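Porin (Rhodopseudomonas blastica, PDB 1H6S) forms outer-membrane channels, as a homotrimer, through which small hydrophilic solutes of up to about 0.6 kDa diffuse passively. Local coordinates at residues Ala104-Gly108 with Gln290-Glu296. Residues are numbered along the deposited sequence; the frame is centred on the assembly and turned at random.
Sequences ASSFG and QSGFANE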
# COMPACT_ATOMS: atom_id res chain seq x y z
N ALA A 104 -12.03 7.22 -20.85
CA ALA A 104 -11.64 6.46 -22.04
C ALA A 104 -12.53 5.27 -22.39
O ALA A 104 -12.06 4.13 -22.40
CB ALA A 104 -10.20 6.00 -21.88
N SER A 105 -13.80 5.52 -22.69
CA SER A 105 -14.75 4.45 -23.02
C SER A 105 -15.35 4.50 -24.43
O SER A 105 -15.34 5.54 -25.10
CB SER A 105 -15.88 4.43 -22.00
OG SER A 105 -16.60 5.64 -22.03
N SER A 106 -15.89 3.36 -24.87
CA SER A 106 -16.49 3.24 -26.20
C SER A 106 -17.17 1.89 -26.38
O SER A 106 -16.55 0.84 -26.16
CB SER A 106 -15.42 3.40 -27.28
OG SER A 106 -15.82 2.81 -28.51
N PHE A 107 -18.44 1.91 -26.77
CA PHE A 107 -19.17 0.67 -27.01
C PHE A 107 -18.54 0.04 -28.26
O PHE A 107 -18.85 -1.10 -28.63
CB PHE A 107 -20.65 0.95 -27.27
CG PHE A 107 -21.38 1.51 -26.09
CD1 PHE A 107 -21.66 0.71 -24.99
CD2 PHE A 107 -21.83 2.82 -26.09
CE1 PHE A 107 -22.37 1.21 -23.90
CE2 PHE A 107 -22.55 3.33 -25.01
CZ PHE A 107 -22.82 2.52 -23.91
N GLY A 108 -17.65 0.80 -28.89
CA GLY A 108 -16.96 0.34 -30.08
C GLY A 108 -15.82 -0.60 -29.74
O GLY A 108 -15.20 -1.17 -30.64
N GLN A 290 -22.45 9.15 -25.51
CA GLN A 290 -22.49 7.91 -26.25
C GLN A 290 -23.80 7.16 -26.12
O GLN A 290 -24.52 7.29 -25.13
CB GLN A 290 -21.32 7.02 -25.80
CG GLN A 290 -19.97 7.71 -25.86
CD GLN A 290 -18.83 6.80 -25.44
OE1 GLN A 290 -18.72 5.67 -25.92
NE2 GLN A 290 -17.97 7.29 -24.55
N SER A 291 -24.10 6.36 -27.14
CA SER A 291 -25.32 5.57 -27.19
C SER A 291 -24.99 4.08 -27.41
O SER A 291 -24.48 3.70 -28.47
CB SER A 291 -26.21 6.08 -28.31
OG SER A 291 -27.50 5.52 -28.19
N GLY A 292 -25.31 3.27 -26.40
CA GLY A 292 -25.02 1.84 -26.48
C GLY A 292 -25.96 0.99 -27.32
O GLY A 292 -27.00 1.45 -27.79
N PHE A 293 -25.57 -0.27 -27.51
CA PHE A 293 -26.35 -1.21 -28.30
C PHE A 293 -27.76 -1.44 -27.75
O PHE A 293 -28.66 -1.82 -28.49
CB PHE A 293 -25.61 -2.55 -28.38
CG PHE A 293 -24.20 -2.43 -28.89
CD1 PHE A 293 -23.95 -2.11 -30.22
CD2 PHE A 293 -23.12 -2.64 -28.04
CE1 PHE A 293 -22.65 -1.99 -30.69
CE2 PHE A 293 -21.81 -2.53 -28.50
CZ PHE A 293 -21.57 -2.21 -29.83
N ALA A 294 -27.95 -1.23 -26.45
CA ALA A 294 -29.26 -1.42 -25.81
C ALA A 294 -29.93 -0.05 -25.63
O ALA A 294 -30.80 0.13 -24.78
CB ALA A 294 -29.11 -2.11 -24.47
N ASN A 295 -29.50 0.89 -26.46
CA ASN A 295 -30.02 2.25 -26.44
C ASN A 295 -29.74 3.00 -25.13
O ASN A 295 -30.52 3.86 -24.72
CB ASN A 295 -31.52 2.24 -26.71
CG ASN A 295 -32.01 3.54 -27.31
OD1 ASN A 295 -31.51 3.99 -28.34
ND2 ASN A 295 -33.01 4.14 -26.68
N GLU A 296 -28.62 2.68 -24.47
CA GLU A 296 -28.26 3.36 -23.23
C GLU A 296 -27.65 4.72 -23.58
O GLU A 296 -26.97 4.87 -24.60
CB GLU A 296 -27.23 2.56 -22.43
CG GLU A 296 -27.43 1.07 -22.41
CD GLU A 296 -26.69 0.38 -23.53
OE1 GLU A 296 -26.87 0.80 -24.68
OE2 GLU A 296 -25.93 -0.59 -23.26
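Residues 104-108, an irregular piece of the long loop between strands 78-83 and 131-139, run against the end of barrel strand 283-291 and the type I turn Gly292-Asn295 that leads into strand 297-306. The backbones come closest at Phe107 and Gly292, whose CA atoms are 6.0 Å apart, and no main-chain hydrogen bond joins them. Phe107 instead fills the gap: its ring lies flat on the glycine, with Gly292 CA 3.3 Å from the ring centroid in a CH-pi contact. A side chain at Gly292 would collide with this ring. Phe293 extends the apolar patch, its CE2 3.9 Å from Phe107 CB. Alongside, Gln290 reaches across from the strand and donates from NE2 to Ser105 O (3.2 Å) and, weakly, to Ser105 OG (3.3 Å). Such an infolded loop is the constriction loop of general porins; here an aromatic ring packed on the turn and an amide side chain are among its contacts with the barrel, and Tyr258 OH hydrogen-bonds both Gln290 OE1 and Phe107 N.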